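Local coordinates for putative ATP binding component of ABC-transporter (Escherichia coli, PDB 2R5O), which is the C-terminal, immunoglobulin-like domain of Wzt, binds polysaccharide substrate for O-antigen export, and belongs to a protein whose family generally hydrolyses ATP, at residues A[40-43]-A[48-51]; A[53-58]-A[64-69]; A[87-92]-A[114-119]; A[92-97]-A[160-165]; A[99-104]-A[175-180]. All blocks are in the same frame, centred on the assembly; numbering follows the deposited sequence. Where two conformers were deposited one is given.

The five contacts lie in one immunoglobulin-like beta sandwich. Contacts 1 and 2 use the same strand, 48-57, near its two ends, and their centres are about 22 Å apart. Contacts 3 and 4 share Leu92 on strand 84-95 and lie on opposite sides of the chain's centre, about 20 Å apart. Contact 1 touches contact 4 through the salt bridge from Glu40 to Arg160. Contact 2 meets contact 4 where Tyr53 and Ile55 pack on Ile164. Contacts 4 and 5 are about 12 Å apart between centres and are joined by backbone bonds from Ile93 to Leu101 and Tyr102. Contacts 3 and 5 both reach the second subunit. Contact 5 carries two sodium sites and contact 1 a third.

Contact 1: A[40-43]-A[48-51]; sequences EYRW and AKII. With NA (sodium ion), chain F.
At one side of the immunoglobulin-like sandwich, Arg42 reaches from the short strand 41-43 to Lys49 and Ile50 on strand 48-57. The two backbones stay well apart, with 10.2 Å between CA of Arg42 and CA of Ile50. The gap is spanned by a straight arginine. Its CG lies anti to the backbone N (chi1 -172°), and the chain stays extended as far as NE. This brings NH2 to 3.6 Å from Ile50 O. The carbonyl lies obliquely to the guanidinium. Ile50 O is hydrogen-bonded to Arg160 NH1, and Arg42 NH2 only lies near it. The same NH2 lies 3.9 Å from CE of Lys49. The two long side chains cross at about a right angle.

The contact ties two sheets of the sandwich. Strand 41-43 pairs antiparallel with strand 153-169 in the mixed sheet, whereas 48-57 belongs to the four-stranded antiparallel sheet. The arginine is held mainly by acids: Asp158 takes NH2 and Asp28 takes NH1, both as salt bridges. Asp158 also accepts a hydrogen bond from Ile50 N, so one carboxylate serves both segments. Lys49 bends at its third torsion (chi3 81°), and NZ ends 5.1 Å from Arg42 NH2. The nearby acids probably ease the meeting of these like charges. On strand 41-43, Tyr41 OH binds a sodium ion at 2.5 Å. The CB of Trp43 lies 3.9 Å from the same ion.

Contact 2: A[53-58]-A[64-69]; sequences YHIQSA and PSLTGN
Ile55 and Leu66 face each other inside the beta sandwich, one from each sheet. Ile55 sits on strand 48-57 of the four-stranded antiparallel sheet. Leu66 sits on the short strand 66-67, which runs parallel to strand 153-169 of the mixed sheet and bonds to it at His167 and Thr169. The CB of Ile55 points at the other segment. That of Leu66 points to one side, and the end of its side chain comes nearer. Leu66 turns its CG away from its own carbonyl carbon (chi1 -53°), and from there methyl CD2 comes nearest to strand 48-57.

This one methyl makes both close approaches. CD2 of Leu66 is 4.3 Å from CG2 of Ile55 and 4.5 Å from CB of Ser57. The directions from CD2 to these two atoms are nearly at a right angle, so the methyl sits at a corner between them. CD1 of Leu66 is further from Ile55, about 5.0 Å from its CG2. Thr72, Phe74, Ile164, Leu166 and Leu141 pack round Ile55 and extend the core.

Where the strands are nearest, CA of Ser57 and CA of Leu66 are 7.2 Å apart. The hydroxyl of Ser57 is hydrogen-bonded to the side-chain amide NE2 of Gln70 and to the backbone O of Gln71, and weakly to Thr72. Water 1 donates to Ser57 OG at 2.7 Å and weakly accepts from Thr67 N at 3.2 Å.

Contact 3: A[87-92]-A[114-119]; sequences VVPGIL and ENISVS
The carbonyl oxygen of Val87 takes a hydrogen bond from water 2 at 2.7 Å, and that water links it to Ile116. It accepts in turn from Ile116 N at 2.8 Å. Beside this bridge runs a direct bond. Val87 N donates to Ile116 O at 2.8 Å, with an N-H...O angle of 165°. The donor stands nearly on the line of the C=O bond (161° at the oxygen). One backbone link is therefore direct and the other passes through a solvent molecule.

Strand 84-95 belongs to the mixed sheet of the immunoglobulin-like sandwich, and the short, loosely paired strand at about 116-118 meets it at its start. Their N-to-C directions differ by 114°, so the pairing stays local. Apolar side chains fill the junction. CG2 of Val87 packs on CG2 of Ile116 at 3.6 Å, the two side chains crossing at about a right angle. Its other methyl, CG1, lies beside the backbone N and meets CG2 of Val118 at 3.9 Å. The end of Ile116 reaches on to the proline, where CD1 comes within 4.1 Å of Pro89 CD. Phe80 backs both Val87 and Val118. Phe184 of the second subunit packs on Pro89, Glu114 and Ile116, in keeping with a domain-swapped dimer. Ser186 of that subunit is hydrogen-bonded to Glu114 OE1.

Contact 4: A[92-97]-A[160-165]; sequences LIKTLD and RYDSII
Tyr161 is met from two directions, by Lys94 at the edge of its ring and by the carboxylate of its own neighbour Asp162 over one face. CG of Asp162 sits 3.8 Å above the ring plane, over the centre. Asp162 has left-handed backbone angles (phi 50°, psi 48°), and the chain turns a corner there. Strands 84-95 and 153-169 both flank strand 137-147 in the mixed sheet of the immunoglobulin-like fold. The contact thus passes over that middle strand, where Ser142 touches both Leu92 and Tyr161.

Lys94 NZ donates to Tyr161 OH at 2.6 Å, lying near the ring plane. A kink about CG-CD (chi3 75°) turns the end of the lysine to the hydroxyl, and the two side chains cross at about a right angle. Further along the same edge, CD1 of Leu92 touches CD1 of Tyr161 at 4.0 Å. The lysine chain also passes the aspartate, with CD 3.9 Å from Asp162 OD1. The two charges are not paired directly. Water 3 donates to Asp162 OD2 at 2.8 Å and accepts only a weak bond from Lys94 NZ at 3.3 Å. A tetraethylene glycol, probably from the crystallisation liquor, lies about 4 Å from the tyrosine side chain. Past the corner, Ser163 and Ile164 both face Leu141 in a classic beta bulge, and Ser163 OG donates to Arg160 O at 2.7 Å.

Contact 5: A[99-104]-A[175-180]; sequences LFLYGT and WGVIDL. With NA (sodium ion), chain G; NA (sodium ion), chain K.
The contact lies at the interface of a domain-swapped dimer, where Leu99 and Leu101 pack on Val177 and Ile178. Strand 100-105 belongs to the mixed sheet of the immunoglobulin-like fold, while 175-176 leads towards the C terminus and pairs antiparallel with a strand of the second subunit. Leu101 carries most of the touch. Its CD2 methyl meets CG2 of Val177 at 4.0 Å and CG2 of Ile178 at 3.9 Å. Leu101 and Ile178 run alongside one another, pointing opposite ways, while Val177 crosses obliquely. Leu99 adds a looser touch, CD2 to Val177 CG1 at 4.3 Å. Leu101 and Tyr102 both face Ile93 in a classic beta bulge.

Each segment also supplies a ligand to a sodium site shared between the subunits. Tyr102 OH binds one ion at 2.7 Å, the ion lying in the plane of the ring at its edge. Asp179 of the second subunit joins it there. The equivalent site uses Asp179 OD1, at 2.7 Å from its sodium ion, and Tyr102 OH of the second subunit. Water 4, bound to the first ion, lies 2.7 Å from Thr104 OG1.

Contact 1: A[40-43]-A[48-51]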
# COMPACT_ATOMS: atom_id res chain seq x y z
N GLU A 40 6.04 20.25 12.95
CA GLU A 40 6.94 20.11 11.80
C GLU A 40 8.40 20.26 12.16
O GLU A 40 8.75 21.04 13.06
CB GLU A 40 6.59 21.25 10.85
CG GLU A 40 7.67 21.72 9.94
CD GLU A 40 7.27 22.81 8.98
OE1 GLU A 40 6.68 23.84 9.38
OE2 GLU A 40 7.64 22.71 7.80
N TYR A 41 9.25 19.55 11.45
CA TYR A 41 10.69 19.79 11.51
C TYR A 41 11.14 20.31 10.15
O TYR A 41 11.36 19.53 9.22
CB TYR A 41 11.43 18.52 11.93
CG TYR A 41 12.94 18.65 11.93
CD1 TYR A 41 13.62 19.87 12.03
CD2 TYR A 41 13.72 17.52 11.85
CE1 TYR A 41 15.01 19.94 12.04
CE2 TYR A 41 15.11 17.59 11.83
CZ TYR A 41 15.73 18.80 11.92
OH TYR A 41 17.11 18.86 11.91
N ARG A 42 11.25 21.63 10.02
CA ARG A 42 11.66 22.28 8.81
C ARG A 42 13.16 22.42 8.78
O ARG A 42 13.76 22.84 9.77
CB ARG A 42 10.97 23.63 8.71
CG ARG A 42 11.16 24.32 7.38
CD ARG A 42 10.47 25.65 7.33
NE ARG A 42 10.43 26.20 5.98
CZ ARG A 42 9.77 27.33 5.69
NH1 ARG A 42 9.17 27.99 6.66
NH2 ARG A 42 9.68 27.74 4.43
N TRP A 43 13.78 22.06 7.66
CA TRP A 43 15.22 22.12 7.52
C TRP A 43 15.56 22.37 6.06
O TRP A 43 14.70 22.28 5.16
CB TRP A 43 15.90 20.84 8.07
CG TRP A 43 15.55 19.60 7.31
CD1 TRP A 43 14.42 18.86 7.36
CD2 TRP A 43 16.41 18.97 6.34
NE1 TRP A 43 14.50 17.80 6.48
CE2 TRP A 43 15.72 17.84 5.84
CE3 TRP A 43 17.70 19.23 5.88
CZ2 TRP A 43 16.27 17.00 4.87
CZ3 TRP A 43 18.24 18.39 4.89
CH2 TRP A 43 17.53 17.28 4.42
N ALA A 48 15.32 28.42 -1.74
CA ALA A 48 13.92 28.35 -2.14
C ALA A 48 13.13 28.12 -0.88
O ALA A 48 13.67 27.63 0.11
CB ALA A 48 13.69 27.19 -3.10
N LYS A 49 11.85 28.44 -0.93
CA LYS A 49 10.95 28.27 0.21
C LYS A 49 9.64 27.68 -0.27
O LYS A 49 9.03 28.22 -1.19
CB LYS A 49 10.65 29.60 0.92
CG LYS A 49 11.82 30.12 1.70
CD LYS A 49 11.51 31.47 2.27
CE LYS A 49 10.72 31.40 3.52
NZ LYS A 49 10.76 32.76 4.22
N ILE A 50 9.18 26.63 0.42
CA ILE A 50 7.84 26.11 0.19
C ILE A 50 6.92 27.01 1.02
O ILE A 50 6.96 26.97 2.25
CB ILE A 50 7.68 24.66 0.60
CG1 ILE A 50 8.75 23.81 -0.07
CG2 ILE A 50 6.29 24.21 0.26
CD1 ILE A 50 8.76 22.39 0.40
N ILE A 51 6.14 27.86 0.36
CA ILE A 51 5.38 28.92 1.03
C ILE A 51 3.89 28.63 1.20
O ILE A 51 3.20 29.35 1.90
CB ILE A 51 5.60 30.28 0.32
CG1 ILE A 51 5.37 30.17 -1.19
CG2 ILE A 51 7.00 30.79 0.62
CD1 ILE A 51 5.30 31.54 -1.86
NA NA F . 18.06 21.14 11.31

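Contact 2: A[53-58]-A[64-69]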
# COMPACT_ATOMS: atom_id res chain seq x y z
N TYR A 53 0.64 25.22 0.59
CA TYR A 53 0.21 23.94 0.05
C TYR A 53 -1.29 23.91 -0.07
O TYR A 53 -2.00 24.75 0.51
CB TYR A 53 0.70 22.77 0.91
CG TYR A 53 0.04 22.61 2.27
CD1 TYR A 53 -1.06 21.77 2.47
CD2 TYR A 53 0.53 23.29 3.36
CE1 TYR A 53 -1.63 21.62 3.71
CE2 TYR A 53 -0.04 23.13 4.63
CZ TYR A 53 -1.11 22.29 4.78
OH TYR A 53 -1.66 22.16 6.06
N HIS A 54 -1.76 22.93 -0.82
CA HIS A 54 -3.19 22.71 -0.99
C HIS A 54 -3.43 21.22 -1.13
O HIS A 54 -2.63 20.51 -1.73
CB HIS A 54 -3.70 23.44 -2.25
CG HIS A 54 -5.19 23.56 -2.31
ND1 HIS A 54 -5.87 24.55 -1.64
CD2 HIS A 54 -6.12 22.81 -2.95
CE1 HIS A 54 -7.17 24.42 -1.88
NE2 HIS A 54 -7.35 23.36 -2.65
N ILE A 55 -4.51 20.72 -0.56
CA ILE A 55 -4.93 19.35 -0.71
C ILE A 55 -6.36 19.33 -1.18
O ILE A 55 -7.19 20.10 -0.69
CB ILE A 55 -4.76 18.56 0.61
CG1 ILE A 55 -3.27 18.58 1.00
CG2 ILE A 55 -5.28 17.12 0.47
CD1 ILE A 55 -2.92 17.95 2.36
N GLN A 56 -6.65 18.50 -2.16
CA GLN A 56 -7.99 18.40 -2.73
C GLN A 56 -8.27 16.97 -3.11
O GLN A 56 -7.37 16.28 -3.58
CB GLN A 56 -8.17 19.36 -3.88
CG GLN A 56 -7.21 19.13 -4.97
CD GLN A 56 -7.14 20.26 -5.97
OE1 GLN A 56 -7.50 21.41 -5.67
NE2 GLN A 56 -6.64 19.97 -7.18
N SER A 57 -9.51 16.52 -2.94
CA SER A 57 -9.86 15.19 -3.39
C SER A 57 -11.33 15.18 -3.81
O SER A 57 -12.17 15.71 -3.11
CB SER A 57 -9.67 14.20 -2.27
OG SER A 57 -9.93 12.87 -2.70
N ALA A 58 -11.61 14.61 -4.98
CA ALA A 58 -12.96 14.52 -5.54
C ALA A 58 -13.54 15.93 -5.68
O ALA A 58 -14.74 16.14 -5.59
CB ALA A 58 -13.85 13.65 -4.68
N PRO A 64 -12.00 17.17 5.37
CA PRO A 64 -11.55 16.86 6.73
C PRO A 64 -10.87 15.51 6.86
O PRO A 64 -10.17 15.25 7.83
CB PRO A 64 -12.88 16.88 7.53
CG PRO A 64 -13.92 16.49 6.52
CD PRO A 64 -13.47 17.21 5.27
N SER A 65 -11.07 14.63 5.89
CA SER A 65 -10.32 13.39 5.79
C SER A 65 -10.26 12.99 4.34
O SER A 65 -10.94 13.56 3.52
CB SER A 65 -10.97 12.29 6.62
OG SER A 65 -12.25 11.94 6.11
N LEU A 66 -9.42 12.00 4.08
CA LEU A 66 -9.24 11.39 2.75
C LEU A 66 -9.87 10.00 2.79
O LEU A 66 -9.68 9.26 3.73
CB LEU A 66 -7.75 11.34 2.43
CG LEU A 66 -7.02 12.67 2.56
CD1 LEU A 66 -5.53 12.48 2.29
CD2 LEU A 66 -7.60 13.74 1.65
N THR A 67 -10.72 9.69 1.80
CA THR A 67 -11.36 8.38 1.69
C THR A 67 -10.32 7.37 1.21
O THR A 67 -9.62 7.60 0.21
CB THR A 67 -12.57 8.45 0.73
OG1 THR A 67 -13.55 9.33 1.28
CG2 THR A 67 -13.20 7.08 0.53
N GLY A 68 -10.26 6.24 1.89
CA GLY A 68 -9.36 5.16 1.48
C GLY A 68 -9.57 4.82 0.01
O GLY A 68 -10.71 4.66 -0.44
N ASN A 69 -8.46 4.75 -0.72
CA ASN A 69 -8.40 4.38 -2.16
C ASN A 69 -8.73 5.49 -3.12
O ASN A 69 -8.58 5.33 -4.34
CB ASN A 69 -9.23 3.14 -2.50
CG ASN A 69 -8.93 1.98 -1.58
OD1 ASN A 69 -9.86 1.30 -1.10
ND2 ASN A 69 -7.66 1.77 -1.27
O HOH W 1 -9.44 11.51 -0.45

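Contact 3: A[87-92]-A[114-119]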
# COMPACT_ATOMS: atom_id res chain seq x y z
N VAL A 87 15.20 21.40 -10.48
CA VAL A 87 14.58 21.42 -9.15
C VAL A 87 13.70 20.17 -9.03
O VAL A 87 13.08 19.74 -10.01
CB VAL A 87 13.81 22.71 -8.84
CG1 VAL A 87 14.75 23.91 -9.02
CG2 VAL A 87 12.58 22.90 -9.74
N VAL A 88 13.64 19.63 -7.83
CA VAL A 88 13.06 18.33 -7.60
C VAL A 88 12.21 18.41 -6.34
O VAL A 88 12.70 18.30 -5.21
CB VAL A 88 14.17 17.28 -7.41
CG1 VAL A 88 13.58 15.92 -7.13
CG2 VAL A 88 15.05 17.22 -8.67
N PRO A 89 10.90 18.63 -6.51
CA PRO A 89 9.97 18.55 -5.39
C PRO A 89 9.74 17.11 -4.99
O PRO A 89 9.85 16.22 -5.82
CB PRO A 89 8.69 19.16 -5.94
CG PRO A 89 8.80 18.97 -7.40
CD PRO A 89 10.24 19.04 -7.76
N GLY A 90 9.37 16.88 -3.74
CA GLY A 90 9.09 15.54 -3.28
C GLY A 90 8.12 15.50 -2.13
O GLY A 90 7.86 16.51 -1.48
N ILE A 91 7.66 14.30 -1.85
CA ILE A 91 6.75 14.03 -0.75
C ILE A 91 7.19 12.77 0.02
O ILE A 91 7.80 11.85 -0.57
CB ILE A 91 5.31 13.82 -1.24
CG1 ILE A 91 5.21 12.74 -2.33
CG2 ILE A 91 4.71 15.14 -1.67
CD1 ILE A 91 3.75 12.35 -2.56
N LEU A 92 6.83 12.73 1.30
CA LEU A 92 6.98 11.56 2.17
C LEU A 92 5.67 11.40 2.94
O LEU A 92 5.08 12.37 3.36
CB LEU A 92 8.12 11.74 3.19
CG LEU A 92 9.49 12.17 2.67
CD1 LEU A 92 10.38 12.53 3.88
CD2 LEU A 92 10.14 11.10 1.84
N GLU A 114 10.33 14.25 -16.11
CA GLU A 114 10.34 15.65 -15.69
C GLU A 114 11.74 16.17 -15.43
O GLU A 114 12.49 15.55 -14.66
CB GLU A 114 9.55 15.80 -14.39
CG GLU A 114 8.06 15.54 -14.56
CD GLU A 114 7.27 16.72 -15.09
OE1 GLU A 114 7.75 17.87 -15.00
OE2 GLU A 114 6.14 16.48 -15.55
N ASN A 115 12.05 17.30 -16.05
CA ASN A 115 13.20 18.12 -15.67
C ASN A 115 12.74 19.56 -15.62
O ASN A 115 12.31 20.11 -16.62
CB ASN A 115 14.38 17.99 -16.63
CG ASN A 115 15.62 18.70 -16.10
OD1 ASN A 115 16.41 18.11 -15.37
ND2 ASN A 115 15.77 19.99 -16.41
N ILE A 116 12.87 20.17 -14.44
CA ILE A 116 12.29 21.47 -14.14
C ILE A 116 13.38 22.49 -13.85
O ILE A 116 14.12 22.36 -12.89
CB ILE A 116 11.35 21.37 -12.93
CG1 ILE A 116 10.36 20.19 -13.09
CG2 ILE A 116 10.59 22.67 -12.76
CD1 ILE A 116 9.71 19.74 -11.81
N SER A 117 13.47 23.52 -14.69
CA SER A 117 14.39 24.63 -14.46
C SER A 117 13.60 25.86 -14.04
O SER A 117 12.46 26.04 -14.46
CB SER A 117 15.22 24.93 -15.70
OG SER A 117 14.36 25.23 -16.78
N VAL A 118 14.21 26.69 -13.22
CA VAL A 118 13.59 27.90 -12.70
C VAL A 118 14.57 29.05 -12.74
O VAL A 118 15.79 28.85 -12.78
CB VAL A 118 13.09 27.73 -11.26
CG1 VAL A 118 12.10 26.57 -11.18
CG2 VAL A 118 14.24 27.56 -10.30
N SER A 119 14.03 30.27 -12.75
CA SER A 119 14.81 31.49 -12.62
C SER A 119 14.56 32.13 -11.26
O SER A 119 13.52 31.96 -10.65
CB SER A 119 14.42 32.49 -13.71
OG SER A 119 14.57 31.94 -15.00
O HOH W 2 13.80 18.57 -12.30

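Contact 4: A[92-97]-A[160-165]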
# COMPACT_ATOMS: atom_id res chain seq x y z
N LEU A 92 6.83 12.73 1.30
CA LEU A 92 6.98 11.56 2.17
C LEU A 92 5.67 11.40 2.94
O LEU A 92 5.08 12.37 3.36
CB LEU A 92 8.12 11.74 3.19
CG LEU A 92 9.49 12.17 2.67
CD1 LEU A 92 10.38 12.53 3.88
CD2 LEU A 92 10.14 11.10 1.84
N ILE A 93 5.26 10.14 3.15
CA ILE A 93 4.10 9.80 3.95
C ILE A 93 4.54 8.72 4.93
O ILE A 93 5.11 7.71 4.54
CB ILE A 93 2.92 9.31 3.08
CG1 ILE A 93 2.52 10.38 2.04
CG2 ILE A 93 1.74 8.93 3.96
CD1 ILE A 93 1.46 9.92 1.05
N LYS A 94 4.21 8.95 6.20
CA LYS A 94 4.64 8.08 7.29
C LYS A 94 3.47 7.87 8.25
O LYS A 94 2.53 8.66 8.30
CB LYS A 94 5.83 8.70 8.05
CG LYS A 94 7.01 9.03 7.13
CD LYS A 94 8.25 9.63 7.83
CE LYS A 94 9.02 8.60 8.59
NZ LYS A 94 10.31 9.19 9.05
N THR A 95 3.52 6.77 9.00
CA THR A 95 2.58 6.59 10.11
C THR A 95 3.02 7.45 11.28
O THR A 95 4.13 7.98 11.31
CB THR A 95 2.54 5.13 10.62
OG1 THR A 95 3.80 4.82 11.21
CG2 THR A 95 2.16 4.14 9.51
N LEU A 96 2.18 7.54 12.31
CA LEU A 96 2.54 8.26 13.55
C LEU A 96 3.71 7.65 14.28
O LEU A 96 4.46 8.39 14.90
CB LEU A 96 1.33 8.36 14.50
CG LEU A 96 0.09 9.05 13.92
CD1 LEU A 96 -0.99 9.05 14.99
CD2 LEU A 96 0.42 10.48 13.48
N ASP A 97 3.88 6.33 14.22
CA ASP A 97 5.02 5.68 14.90
C ASP A 97 6.28 5.55 14.05
O ASP A 97 7.24 4.87 14.44
CB ASP A 97 4.60 4.34 15.54
CG ASP A 97 3.73 3.48 14.64
OD1 ASP A 97 3.56 3.81 13.45
OD2 ASP A 97 3.20 2.46 15.13
N ARG A 160 9.99 20.38 4.55
CA ARG A 160 8.97 20.60 5.58
C ARG A 160 8.50 19.24 6.08
O ARG A 160 7.45 18.72 5.66
CB ARG A 160 7.89 21.53 5.05
CG ARG A 160 8.53 22.84 4.61
CD ARG A 160 7.63 24.05 4.49
NE ARG A 160 7.16 24.49 5.80
CZ ARG A 160 6.66 25.69 6.02
NH1 ARG A 160 6.57 26.57 5.05
NH2 ARG A 160 6.23 26.00 7.23
N TYR A 161 9.34 18.65 6.93
CA TYR A 161 9.23 17.25 7.28
C TYR A 161 8.15 17.08 8.37
O TYR A 161 8.09 17.82 9.35
CB TYR A 161 10.59 16.78 7.78
CG TYR A 161 10.66 15.37 8.28
CD1 TYR A 161 10.56 14.28 7.44
CD2 TYR A 161 10.92 15.13 9.62
CE1 TYR A 161 10.68 12.97 7.95
CE2 TYR A 161 11.02 13.87 10.12
CZ TYR A 161 10.90 12.81 9.30
OH TYR A 161 11.04 11.55 9.86
N ASP A 162 7.28 16.09 8.16
CA ASP A 162 6.19 15.74 9.05
C ASP A 162 5.39 16.99 9.41
O ASP A 162 5.07 17.26 10.57
CB ASP A 162 6.68 15.05 10.32
CG ASP A 162 7.15 13.62 10.11
OD1 ASP A 162 6.87 13.02 9.08
OD2 ASP A 162 7.81 13.10 11.06
N SER A 163 5.06 17.76 8.37
CA SER A 163 4.47 19.07 8.55
C SER A 163 2.97 19.14 8.39
O SER A 163 2.39 20.19 8.71
CB SER A 163 5.13 20.06 7.60
OG SER A 163 4.96 19.65 6.24
N ILE A 164 2.34 18.06 7.94
CA ILE A 164 0.90 18.04 7.73
C ILE A 164 0.34 16.72 8.25
O ILE A 164 0.95 15.66 8.02
CB ILE A 164 0.57 18.22 6.22
CG1 ILE A 164 1.07 19.59 5.69
CG2 ILE A 164 -0.93 18.03 5.95
CD1 ILE A 164 1.24 19.63 4.18
N ILE A 165 -0.77 16.78 8.98
CA ILE A 165 -1.46 15.56 9.42
C ILE A 165 -2.58 15.26 8.43
O ILE A 165 -3.34 16.15 8.02
CB ILE A 165 -1.93 15.62 10.90
CG1 ILE A 165 -2.52 14.27 11.31
CG2 ILE A 165 -2.89 16.76 11.14
CD1 ILE A 165 -2.58 14.07 12.81
O HOH W 3 8.16 10.36 11.33

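Contact 5: A[99-104]-A[175-180]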
# COMPACT_ATOMS: atom_id res chain seq x y z
N LEU A 99 6.71 4.61 10.68
CA LEU A 99 6.83 3.69 9.55
C LEU A 99 6.76 4.49 8.26
O LEU A 99 5.83 5.26 8.05
CB LEU A 99 5.75 2.61 9.58
CG LEU A 99 5.71 1.63 8.41
CD1 LEU A 99 6.95 0.74 8.40
CD2 LEU A 99 4.45 0.79 8.44
N PHE A 100 7.77 4.33 7.42
CA PHE A 100 7.86 5.07 6.17
C PHE A 100 7.03 4.33 5.17
O PHE A 100 7.37 3.23 4.73
CB PHE A 100 9.34 5.14 5.78
CG PHE A 100 9.68 5.95 4.56
CD1 PHE A 100 10.90 5.72 3.97
CD2 PHE A 100 8.86 6.93 4.03
CE1 PHE A 100 11.28 6.42 2.86
CE2 PHE A 100 9.24 7.63 2.93
CZ PHE A 100 10.44 7.40 2.35
N LEU A 101 5.90 4.92 4.80
CA LEU A 101 4.92 4.27 3.91
C LEU A 101 5.22 4.49 2.44
O LEU A 101 5.16 3.54 1.65
CB LEU A 101 3.50 4.72 4.23
CG LEU A 101 3.00 4.31 5.61
CD1 LEU A 101 1.70 5.07 5.93
CD2 LEU A 101 2.79 2.83 5.66
N TYR A 102 5.51 5.73 2.06
CA TYR A 102 5.74 6.05 0.64
C TYR A 102 6.49 7.34 0.53
O TYR A 102 6.22 8.27 1.27
CB TYR A 102 4.41 6.20 -0.09
CG TYR A 102 4.52 6.61 -1.54
CD1 TYR A 102 5.10 5.78 -2.46
CD2 TYR A 102 4.01 7.84 -2.00
CE1 TYR A 102 5.17 6.09 -3.79
CE2 TYR A 102 4.07 8.18 -3.35
CZ TYR A 102 4.63 7.30 -4.26
OH TYR A 102 4.64 7.62 -5.59
N GLY A 103 7.45 7.39 -0.37
CA GLY A 103 8.11 8.62 -0.74
C GLY A 103 8.44 8.61 -2.20
O GLY A 103 8.70 7.56 -2.79
N THR A 104 8.44 9.81 -2.77
CA THR A 104 8.82 9.98 -4.17
C THR A 104 9.21 11.42 -4.40
O THR A 104 9.15 12.26 -3.51
CB THR A 104 7.68 9.52 -5.12
OG1 THR A 104 8.19 9.46 -6.47
CG2 THR A 104 6.47 10.45 -5.06
N TRP A 175 -7.09 -5.52 7.49
CA TRP A 175 -6.08 -5.70 8.55
C TRP A 175 -4.78 -5.07 8.07
O TRP A 175 -4.33 -5.33 6.94
CB TRP A 175 -5.83 -7.17 8.87
CG TRP A 175 -6.93 -7.86 9.62
CD1 TRP A 175 -8.18 -8.15 9.15
CD2 TRP A 175 -6.89 -8.33 10.98
NE1 TRP A 175 -8.91 -8.78 10.13
CE2 TRP A 175 -8.14 -8.90 11.26
CE3 TRP A 175 -5.91 -8.33 11.98
CZ2 TRP A 175 -8.46 -9.46 12.50
CZ3 TRP A 175 -6.22 -8.89 13.21
CH2 TRP A 175 -7.48 -9.45 13.46
N GLY A 176 -4.20 -4.23 8.90
CA GLY A 176 -2.94 -3.66 8.59
C GLY A 176 -3.03 -2.21 8.25
O GLY A 176 -3.86 -1.47 8.79
N VAL A 177 -2.13 -1.78 7.42
CA VAL A 177 -1.97 -0.35 7.18
C VAL A 177 -2.06 0.04 5.73
O VAL A 177 -2.52 1.15 5.42
CB VAL A 177 -0.67 0.16 7.85
CG1 VAL A 177 0.55 -0.66 7.49
CG2 VAL A 177 -0.45 1.63 7.60
N ILE A 178 -1.62 -0.84 4.83
CA ILE A 178 -1.58 -0.52 3.40
C ILE A 178 -2.56 -1.39 2.63
O ILE A 178 -2.69 -2.59 2.89
CB ILE A 178 -0.15 -0.67 2.85
CG1 ILE A 178 0.45 -2.06 3.10
CG2 ILE A 178 0.74 0.40 3.48
CD1 ILE A 178 1.59 -2.41 2.20
N ASP A 179 -3.24 -0.79 1.67
CA ASP A 179 -4.25 -1.48 0.90
C ASP A 179 -3.67 -1.96 -0.42
O ASP A 179 -3.47 -1.15 -1.34
CB ASP A 179 -5.46 -0.60 0.66
CG ASP A 179 -6.65 -1.37 0.17
OD1 ASP A 179 -6.56 -2.57 -0.13
OD2 ASP A 179 -7.72 -0.74 0.10
N LEU A 180 -3.43 -3.26 -0.54
CA LEU A 180 -2.95 -3.85 -1.79
C LEU A 180 -4.08 -4.18 -2.77
O LEU A 180 -3.84 -4.65 -3.86
CB LEU A 180 -2.11 -5.10 -1.49
CG LEU A 180 -0.78 -4.78 -0.80
CD1 LEU A 180 -0.09 -6.05 -0.37
CD2 LEU A 180 0.15 -3.91 -1.69
NA NA G . 5.69 5.89 -7.32
NA NA K . -8.33 -4.60 -0.14
O HOH W 4 8.23 6.92 -7.27
O HOH W 5 -10.13 -2.25 -0.22
O HOH W 6 4.71 6.88 -9.64
O HOH W 7 -9.96 -5.34 1.94
O HOH W 8 -9.84 -5.23 -2.48